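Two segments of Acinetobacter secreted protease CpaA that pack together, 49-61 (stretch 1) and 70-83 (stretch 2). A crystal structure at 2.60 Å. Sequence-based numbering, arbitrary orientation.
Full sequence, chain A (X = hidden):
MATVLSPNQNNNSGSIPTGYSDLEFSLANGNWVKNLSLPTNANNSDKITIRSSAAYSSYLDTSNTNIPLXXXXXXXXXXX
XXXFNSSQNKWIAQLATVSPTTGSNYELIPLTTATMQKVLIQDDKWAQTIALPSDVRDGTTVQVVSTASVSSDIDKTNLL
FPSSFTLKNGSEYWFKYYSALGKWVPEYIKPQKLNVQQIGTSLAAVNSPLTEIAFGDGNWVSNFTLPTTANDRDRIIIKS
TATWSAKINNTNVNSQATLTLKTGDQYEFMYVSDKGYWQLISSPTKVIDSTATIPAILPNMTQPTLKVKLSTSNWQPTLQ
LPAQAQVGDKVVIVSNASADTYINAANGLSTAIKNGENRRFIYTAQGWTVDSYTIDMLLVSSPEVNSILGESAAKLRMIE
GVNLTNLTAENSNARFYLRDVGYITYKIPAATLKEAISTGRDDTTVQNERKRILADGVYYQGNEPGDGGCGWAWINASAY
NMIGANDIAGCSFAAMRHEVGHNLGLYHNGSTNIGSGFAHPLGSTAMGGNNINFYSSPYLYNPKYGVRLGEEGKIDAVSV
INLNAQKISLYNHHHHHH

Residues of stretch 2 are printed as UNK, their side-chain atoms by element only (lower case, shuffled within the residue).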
ATOM      1  N   THR A  49      -1.867 -32.585 -10.031  1.00 69.09           N
ATOM      2  CA  THR A  49      -0.879 -32.027 -10.943  1.00 69.27           C
ATOM      3  C   THR A  49      -1.573 -31.083 -11.913  1.00 67.92           C
ATOM      4  O   THR A  49      -2.542 -31.470 -12.574  1.00 67.98           O
ATOM      5  CB  THR A  49      -0.142 -33.129 -11.712  1.00 71.71           C
ATOM      6  OG1 THR A  49       0.574 -33.959 -10.789  1.00 73.91           O
ATOM      7  CG2 THR A  49       0.838 -32.523 -12.706  1.00 72.69           C
ATOM      8  N   ILE A  50      -1.079 -29.851 -11.994  1.00 68.20           N
ATOM      9  CA  ILE A  50      -1.649 -28.818 -12.852  1.00 67.61           C
ATOM     10  C   ILE A  50      -0.705 -28.598 -14.026  1.00 69.36           C
ATOM     11  O   ILE A  50       0.471 -28.262 -13.834  1.00 70.23           O
ATOM     12  CB  ILE A  50      -1.885 -27.509 -12.085  1.00 65.95           C
ATOM     13  CG1 ILE A  50      -2.786 -27.752 -10.873  1.00 64.75           C
ATOM     14  CG2 ILE A  50      -2.496 -26.459 -13.000  1.00 65.93           C
ATOM     15  CD1 ILE A  50      -3.015 -26.516 -10.028  1.00 63.51           C
ATOM     16  N   ARG A  51      -1.218 -28.788 -15.239  1.00 70.89           N
ATOM     17  CA  ARG A  51      -0.481 -28.518 -16.463  1.00 72.39           C
ATOM     18  C   ARG A  51      -1.206 -27.446 -17.264  1.00 71.88           C
ATOM     19  O   ARG A  51      -2.424 -27.282 -17.149  1.00 70.74           O
ATOM     20  CB  ARG A  51      -0.321 -29.782 -17.318  1.00 74.29           C
ATOM     21  CG  ARG A  51       0.562 -30.854 -16.705  1.00 75.87           C
ATOM     22  CD  ARG A  51       0.690 -32.046 -17.643  1.00 78.94           C
ATOM     23  NE  ARG A  51       1.560 -33.086 -17.103  1.00 80.61           N
ATOM     24  CZ  ARG A  51       1.825 -34.231 -17.724  1.00 83.75           C
ATOM     25  NH1 ARG A  51       2.627 -35.124 -17.160  1.00 85.36           N
ATOM     26  NH2 ARG A  51       1.283 -34.488 -18.908  1.00 85.33           N
ATOM     27  N   SER A  52      -0.449 -26.717 -18.080  1.00 70.63           N
ATOM     28  CA  SER A  52      -1.026 -25.645 -18.880  1.00 71.05           C
ATOM     29  C   SER A  52      -0.290 -25.530 -20.205  1.00 74.41           C
ATOM     30  O   SER A  52       0.940 -25.447 -20.231  1.00 76.11           O
ATOM     31  CB  SER A  52      -0.969 -24.308 -18.133  1.00 69.95           C
ATOM     32  OG  SER A  52      -1.450 -23.251 -18.947  1.00 70.81           O
ATOM     33  N   SER A  53      -1.055 -25.531 -21.297  1.00 74.11           N
ATOM     34  CA  SER A  53      -0.536 -25.222 -22.623  1.00 77.65           C
ATOM     35  C   SER A  53      -1.265 -24.042 -23.251  1.00 78.27           C
ATOM     36  O   SER A  53      -1.109 -23.795 -24.452  1.00 81.42           O
ATOM     37  CB  SER A  53      -0.628 -26.447 -23.538  1.00 79.83           C
ATOM     38  OG  SER A  53      -1.977 -26.819 -23.760  1.00 78.88           O
ATOM     39  N   ALA A  54      -2.053 -23.310 -22.468  1.00 76.93           N
ATOM     40  CA  ALA A  54      -2.844 -22.207 -22.989  1.00 77.71           C
ATOM     41  C   ALA A  54      -1.994 -20.955 -23.154  1.00 79.58           C
ATOM     42  O   ALA A  54      -1.010 -20.743 -22.436  1.00 79.11           O
ATOM     43  CB  ALA A  54      -4.024 -21.910 -22.065  1.00 74.72           C
ATOM     44  N   ALA A  55      -2.386 -20.117 -24.116  1.00 80.89           N
ATOM     45  CA  ALA A  55      -1.686 -18.855 -24.324  1.00 83.26           C
ATOM     46  C   ALA A  55      -1.919 -17.888 -23.171  1.00 81.07           C
ATOM     47  O   ALA A  55      -1.042 -17.073 -22.863  1.00 82.23           O
ATOM     48  CB  ALA A  55      -2.123 -18.224 -25.645  1.00 86.92           C
ATOM     49  N   TYR A  56      -3.081 -17.960 -22.528  1.00 81.14           N
ATOM     50  CA  TYR A  56      -3.397 -17.097 -21.400  1.00 79.16           C
ATOM     51  C   TYR A  56      -2.853 -17.691 -20.109  1.00 76.09           C
ATOM     52  O   TYR A  56      -2.888 -18.909 -19.906  1.00 74.49           O
ATOM     53  CB  TYR A  56      -4.908 -16.890 -21.279  1.00 78.14           C
ATOM     54  CG  TYR A  56      -5.506 -16.027 -22.366  1.00 81.55           C
ATOM     55  CD1 TYR A  56      -4.698 -15.239 -23.178  1.00 85.07           C
ATOM     56  CD2 TYR A  56      -6.878 -15.995 -22.577  1.00 81.60           C
ATOM     57  CE1 TYR A  56      -5.242 -14.446 -24.171  1.00 88.43           C
ATOM     58  CE2 TYR A  56      -7.430 -15.206 -23.568  1.00 84.93           C
ATOM     59  CZ  TYR A  56      -6.608 -14.434 -24.362  1.00 88.33           C
ATOM     60  OH  TYR A  56      -7.153 -13.646 -25.349  1.00 92.11           O
ATOM     61  N   SER A  57      -2.351 -16.822 -19.236  1.00 74.54           N
ATOM     62  CA  SER A  57      -1.830 -17.258 -17.952  1.00 72.46           C
ATOM     63  C   SER A  57      -2.967 -17.548 -16.979  1.00 69.86           C
ATOM     64  O   SER A  57      -4.055 -16.972 -17.067  1.00 69.75           O
ATOM     65  CB  SER A  57      -0.899 -16.200 -17.360  1.00 74.09           C
ATOM     66  OG  SER A  57       0.255 -16.028 -18.164  1.00 77.34           O
ATOM     67  N   SER A  58      -2.702 -18.455 -16.044  1.00 69.07           N
ATOM     68  CA  SER A  58      -3.640 -18.803 -14.991  1.00 67.49           C
ATOM     69  C   SER A  58      -3.011 -18.510 -13.635  1.00 66.80           C
ATOM     70  O   SER A  58      -1.791 -18.370 -13.509  1.00 67.42           O
ATOM     71  CB  SER A  58      -4.056 -20.276 -15.077  1.00 66.91           C
ATOM     72  OG  SER A  58      -4.777 -20.531 -16.270  1.00 67.76           O
ATOM     73  N   TYR A  59      -3.860 -18.415 -12.616  1.00 64.40           N
ATOM     74  CA  TYR A  59      -3.429 -18.031 -11.278  1.00 63.52           C
ATOM     75  C   TYR A  59      -4.063 -18.961 -10.257  1.00 62.10           C
ATOM     76  O   TYR A  59      -5.274 -19.198 -10.293  1.00 62.16           O
ATOM     77  CB  TYR A  59      -3.791 -16.570 -10.993  1.00 64.10           C
ATOM     78  CG  TYR A  59      -3.191 -15.614 -11.999  1.00 66.16           C
ATOM     79  CD1 TYR A  59      -1.909 -15.108 -11.824  1.00 67.28           C
ATOM     80  CD2 TYR A  59      -3.897 -15.230 -13.131  1.00 67.47           C
ATOM     81  CE1 TYR A  59      -1.353 -14.239 -12.744  1.00 69.93           C
ATOM     82  CE2 TYR A  59      -3.349 -14.363 -14.056  1.00 69.94           C
ATOM     83  CZ  TYR A  59      -2.077 -13.870 -13.858  1.00 71.33           C
ATOM     84  OH  TYR A  59      -1.527 -13.006 -14.777  1.00 74.53           O
ATOM     85  N   LEU A  60      -3.242 -19.484  -9.350  1.00 62.62           N
ATOM     86  CA  LEU A  60      -3.654 -20.508  -8.401  1.00 61.80           C
ATOM     87  C   LEU A  60      -3.731 -19.926  -6.996  1.00 61.37           C
ATOM     88  O   LEU A  60      -2.780 -19.291  -6.528  1.00 61.37           O
ATOM     89  CB  LEU A  60      -2.683 -21.691  -8.423  1.00 61.74           C
ATOM     90  CG  LEU A  60      -2.906 -22.773  -7.364  1.00 61.24           C
ATOM     91  CD1 LEU A  60      -4.272 -23.419  -7.530  1.00 62.05           C
ATOM     92  CD2 LEU A  60      -1.803 -23.819  -7.422  1.00 61.52           C
ATOM     93  N   ASP A  61      -4.864 -20.147  -6.333  1.00 61.47           N
ATOM     94  CA  ASP A  61      -5.004 -19.805  -4.923  1.00 62.21           C
ATOM     95  C   ASP A  61      -4.110 -20.720  -4.093  1.00 62.16           C
ATOM     96  O   ASP A  61      -4.240 -21.947  -4.154  1.00 62.51           O
ATOM     97  CB  ASP A  61      -6.465 -19.936  -4.498  1.00 64.06           C
ATOM     98  CG  ASP A  61      -6.687 -19.601  -3.033  1.00 65.34           C
ATOM     99  OD1 ASP A  61      -5.773 -19.044  -2.391  1.00 64.73           O
ATOM    100  OD2 ASP A  61      -7.787 -19.899  -2.522  1.00 67.08           O
ATOM    101  N   UNK A  70       1.303 -15.556  -2.192  1.00 63.77           N
ATOM    102  CA  UNK A  70      -0.152 -15.454  -2.176  1.00 64.08           C
ATOM    103  C   UNK A  70      -0.781 -16.103  -3.404  1.00 63.83           C
ATOM    104  O   UNK A  70      -1.816 -16.768  -3.292  1.00 64.12           O
ATOM    105  c   UNK A  70      -1.033 -13.592  -0.668  1.00 65.51           C
ATOM    106  c   UNK A  70      -1.343 -12.113  -0.545  1.00 65.94           C
ATOM    107  o   UNK A  70      -1.488 -11.440  -1.586  1.00 65.93           O
ATOM    108  c   UNK A  70      -0.580 -13.991  -2.065  1.00 64.62           C
ATOM    109  o   UNK A  70      -1.437 -11.622   0.599  1.00 66.66           O
ATOM    110  N   UNK A  71      -0.183 -15.919  -4.578  1.00 63.62           N
ATOM    111  CA  UNK A  71      -0.726 -16.439  -5.829  1.00 63.63           C
ATOM    112  C   UNK A  71       0.410 -17.049  -6.638  1.00 63.68           C
ATOM    113  O   UNK A  71       1.531 -16.528  -6.646  1.00 64.09           O
ATOM    114  c   UNK A  71      -1.445 -15.336  -6.639  1.00 64.35           C
ATOM    115  c   UNK A  71      -2.574 -14.715  -5.827  1.00 64.48           C
ATOM    116  c   UNK A  71      -1.982 -15.889  -7.948  1.00 64.67           C
ATOM    117  N   UNK A  72       0.124 -18.162  -7.311  1.00 63.11           N
ATOM    118  CA  UNK A  72       1.056 -18.779  -8.247  1.00 63.66           C
ATOM    119  C   UNK A  72       0.658 -18.423  -9.672  1.00 64.75           C
ATOM    120  O   UNK A  72      -0.501 -18.604 -10.060  1.00 64.43           O
ATOM    121  c   UNK A  72       1.845 -20.897  -6.900  1.00 62.84           C
ATOM    122  c   UNK A  72       1.088 -20.300  -8.086  1.00 63.18           C
ATOM    123  c   UNK A  72       2.528 -22.189  -7.321  1.00 63.62           C
ATOM    124  c   UNK A  72       2.847 -19.910  -6.321  1.00 63.10           C
ATOM    125  N   UNK A  73       1.618 -17.926 -10.446  1.00 63.40           N
ATOM    126  CA  UNK A  73       1.396 -17.610 -11.851  1.00 65.23           C
ATOM    127  C   UNK A  73       1.655 -18.860 -12.682  1.00 65.86           C
ATOM    128  O   UNK A  73       2.774 -19.385 -12.690  1.00 67.16           O
ATOM    129  c   UNK A  73       2.835 -14.669 -13.966  1.00 73.73           C
ATOM    130  c   UNK A  73       2.301 -16.462 -12.296  1.00 68.02           C
ATOM    131  c   UNK A  73       2.293 -13.838 -15.120  1.00 76.27           C
ATOM    132  n   UNK A  73       2.226 -14.605 -16.393  1.00 77.54           N
ATOM    133  c   UNK A  73       1.919 -15.837 -13.630  1.00 70.33           C
ATOM    134  N   UNK A  74       0.625 -19.335 -13.375  1.00 66.68           N
ATOM    135  CA  UNK A  74       0.714 -20.531 -14.205  1.00 67.32           C
ATOM    136  C   UNK A  74       0.831 -20.095 -15.658  1.00 69.79           C
ATOM    137  O   UNK A  74      -0.054 -19.410 -16.182  1.00 69.79           O
ATOM    138  c   UNK A  74      -0.501 -21.450 -14.000  1.00 65.31           C
ATOM    139  c   UNK A  74      -1.726 -22.871 -12.274  1.00 62.19           C
ATOM    140  c   UNK A  74      -0.557 -21.952 -12.556  1.00 63.45           C
ATOM    141  c   UNK A  74      -0.453 -22.618 -14.968  1.00 66.31           C
ATOM    142  N   UNK A  75       1.920 -20.491 -16.308  1.00 69.22           N
ATOM    143  CA  UNK A  75       2.170 -20.165 -17.703  1.00 72.44           C
ATOM    144  C   UNK A  75       2.163 -21.431 -18.548  1.00 73.44           C
ATOM    145  O   UNK A  75       2.127 -22.554 -18.038  1.00 71.98           O
ATOM    146  c   UNK A  75       3.505 -19.426 -17.859  1.00 75.50           C
ATOM    147  c   UNK A  75       3.534 -18.109 -17.110  1.00 75.15           C
ATOM    148  n   UNK A  75       4.216 -18.092 -15.970  1.00 74.21           N
ATOM    149  o   UNK A  75       2.955 -17.117 -17.551  1.00 76.02           O
ATOM    150  N   UNK A  76       2.195 -21.234 -19.864  1.00 76.33           N
ATOM    151  CA  UNK A  76       2.231 -22.354 -20.795  1.00 77.96           C
ATOM    152  C   UNK A  76       3.540 -23.117 -20.633  1.00 79.66           C
ATOM    153  O   UNK A  76       4.625 -22.540 -20.762  1.00 82.19           O
ATOM    154  o   UNK A  76       2.113 -22.926 -23.154  1.00 83.08           O
ATOM    155  c   UNK A  76       2.072 -21.853 -22.229  1.00 81.20           C
ATOM    156  N   UNK A  77       3.439 -24.415 -20.348  1.00 78.68           N
ATOM    157  CA  UNK A  77       4.595 -25.255 -20.129  1.00 80.43           C
ATOM    158  C   UNK A  77       4.890 -25.559 -18.675  1.00 78.06           C
ATOM    159  O   UNK A  77       5.752 -26.403 -18.401  1.00 79.50           O
ATOM    160  N   UNK A  78       4.207 -24.902 -17.744  1.00 74.83           N
ATOM    161  CA  UNK A  78       4.414 -25.155 -16.326  1.00 72.66           C
ATOM    162  C   UNK A  78       3.734 -26.453 -15.902  1.00 71.06           C
ATOM    163  O   UNK A  78       2.679 -26.828 -16.421  1.00 70.31           O
ATOM    164  o   UNK A  78       6.061 -23.040 -15.551  1.00 75.69           O
ATOM    165  c   UNK A  78       4.838 -22.816 -15.441  1.00 72.15           C
ATOM    166  o   UNK A  78       4.368 -21.668 -15.292  1.00 71.20           O
ATOM    167  c   UNK A  78       3.881 -23.993 -15.486  1.00 70.13           C
ATOM    168  N   UNK A  79       4.360 -27.141 -14.951  1.00 70.96           N
ATOM    169  CA  UNK A  79       3.846 -28.385 -14.384  1.00 69.94           C
ATOM    170  C   UNK A  79       4.012 -28.283 -12.872  1.00 68.03           C
ATOM    171  O   UNK A  79       5.124 -28.428 -12.352  1.00 69.93           O
ATOM    172  c   UNK A  79       4.058 -30.882 -14.244  1.00 72.39           C
ATOM    173  c   UNK A  79       4.365 -29.729 -16.444  1.00 75.19           C
ATOM    174  c   UNK A  79       4.563 -29.623 -14.935  1.00 73.06           C
ATOM    175  N   UNK A  80       2.915 -28.028 -12.166  1.00 70.61           N
ATOM    176  CA  UNK A  80       2.913 -27.958 -10.712  1.00 69.56           C
ATOM    177  C   UNK A  80       2.310 -29.232 -10.137  1.00 69.64           C
ATOM    178  O   UNK A  80       1.293 -29.726 -10.632  1.00 68.99           O
ATOM    179  c   UNK A  80       2.125 -26.742 -10.222  1.00 67.04           C
ATOM    180  c   UNK A  80       2.744 -25.418 -10.600  1.00 67.46           C
ATOM    181  c   UNK A  80       3.887 -22.979 -11.288  1.00 69.33           C
ATOM    182  c   UNK A  80       2.371 -24.759 -11.763  1.00 67.80           C
ATOM    183  c   UNK A  80       4.274 -23.615 -10.127  1.00 68.82           C
ATOM    184  c   UNK A  80       2.936 -23.546 -12.109  1.00 68.87           C
ATOM    185  o   UNK A  80       4.456 -21.772 -11.625  1.00 70.55           O
ATOM    186  c   UNK A  80       3.702 -24.826  -9.789  1.00 68.00           C
ATOM    187  N   UNK A  81       2.939 -29.759  -9.090  1.00 68.96           N
ATOM    188  CA  UNK A  81       2.503 -30.997  -8.455  1.00 70.01           C
ATOM    189  C   UNK A  81       2.361 -30.769  -6.959  1.00 69.72           C
ATOM    190  O   UNK A  81       3.278 -30.249  -6.317  1.00 70.76           O
ATOM    191  c   UNK A  81       4.035 -34.590  -8.499  1.00 80.42           C
ATOM    192  o   UNK A  81       3.689 -35.738  -8.776  1.00 81.96           O
ATOM    193  c   UNK A  81       3.490 -32.136  -8.727  1.00 74.00           C
ATOM    194  c   UNK A  81       3.005 -33.501  -8.269  1.00 75.82           C
ATOM    195  n   UNK A  81       5.309 -34.234  -8.380  1.00 83.06           N
ATOM    196  N   UNK A  82       1.213 -31.159  -6.408  1.00 70.71           N
ATOM    197  CA  UNK A  82       0.930 -31.009  -4.988  1.00 71.08           C
ATOM    198  C   UNK A  82       0.541 -32.355  -4.395  1.00 73.78           C
ATOM    199  O   UNK A  82      -0.128 -33.162  -5.047  1.00 74.04           O
ATOM    200  c   UNK A  82       0.139 -26.870  -6.851  1.00 64.00           C
ATOM    201  c   UNK A  82       0.764 -26.007  -5.973  1.00 63.83           C
ATOM    202  c   UNK A  82       1.079 -26.431  -4.698  1.00 64.85           C
ATOM    203  c   UNK A  82      -0.194 -29.993  -4.744  1.00 68.51           C
ATOM    204  c   UNK A  82       0.769 -27.718  -4.304  1.00 66.43           C
ATOM    205  c   UNK A  82      -0.169 -28.156  -6.451  1.00 65.05           C
ATOM    206  c   UNK A  82       0.144 -28.596  -5.175  1.00 66.48           C
ATOM    207  N   UNK A  83       0.967 -32.590  -3.156  1.00 68.70           N
ATOM    208  CA  UNK A  83       0.598 -33.780  -2.400  1.00 72.14           C
ATOM    209  C   UNK A  83       0.037 -33.320  -1.063  1.00 72.87           C
ATOM    210  O   UNK A  83       0.722 -32.618  -0.308  1.00 73.43           O
ATOM    211  c   UNK A  83       1.393 -35.884  -1.278  1.00 80.57           C
ATOM    212  c   UNK A  83       1.787 -34.733  -2.192  1.00 76.53           C
ATOM    213  c   UNK A  83       2.292 -35.261  -3.535  1.00 76.58           C
ATOM    214  c   UNK A  83       3.430 -36.251  -3.415  1.00 81.64           C
TER

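Position 70 carries three side-chain carbons, the last bearing two oxygens. The count and the forked end identify a carboxylate on a two-carbon stem, Glu 70; it points away from stretch 1. At position 71 one carbon carries two more, a beta-branched side chain of three carbons that lies at the edge of the Tyr 59 ring and meets Tyr 59 CB. This is Val 71, with CG1 3.6 Å from Tyr 59 CB.

Position 72 has four carbons forked at the second, the pattern of leucine. Leu 72 exchanges two backbone hydrogen bonds with its partner, Leu 60 N to Leu 72 O at 3.0 Å and Leu 72 N to Leu 60 O at 3.2 Å. At position 73 four carbons run in a row to a nitrogen, which fits only lysine among the common residues. The aliphatic part of Lys 73 passes the Tyr 59 ring, CG 3.7 Å from Tyr 59 CE1, and its chain then bends so that NZ comes within 3.0 Å of Ser 57 OG.

Position 74 has four carbons forked at the first, one arm two carbons long: Ile 74, the residue of stretch 2 most covered by stretch 1. Its CD1 reaches Ile 50 CG2 at 3.7 Å and Leu 60 CB at 4.1 Å, while CG2 lies 3.6 Å from Ser 52 CB. Position 75 shows two carbons, the second carrying two further atoms, one oxygen and one nitrogen, hence Asn 75. Ser 57 OG donates to its OD1 at 3.0 Å, and Lys 73 NZ donates to the same oxygen at 2.9 Å.

One carbon followed by one oxygen at position 76 gives Ser 76, whose CB is 3.3 Å from Ala 54 O. Position 77 has no side-chain atoms and is Gly 77; with phi at 102°, a CB would be jammed against the preceding carbonyl oxygen. Its N donates to Ser 52 O at 2.7 Å. Position 78 has two carbons, the second bearing two oxygens: Asp 78, whose OD2 accepts from Asn 75 N at 2.9 Å across the type II turn.

At position 79 one carbon again carries two, giving Val 79, with CG2 4.0 Å from Arg 51 CG. Position 80 has one carbon and a six-carbon ring bearing an oxygen, Tyr 80; the ring leads away from stretch 1, with Ile 50 O at its edge. Position 81 has three carbons, the third carrying oxygen and nitrogen: Gln 81, its CG 3.5 Å from Thr 49 OG1. A six-carbon ring without oxygen makes position 82 Phe 82, whose CE2 lies 3.7 Å from Leu 60 CD2. Position 83, four carbons forked at the first with one longer arm, is Ile 83, beyond reach.

The contact thus joins two antiparallel ladders, whose register shifts by two between Arg 51 and Ser 58. Paired backbone hydrogen bonds hold each ladder, and Ile 74 links them by packing against both Ile 50 and Leu 60.

Stretch 2, residues 70-83: EVLKINSGDVYQFI
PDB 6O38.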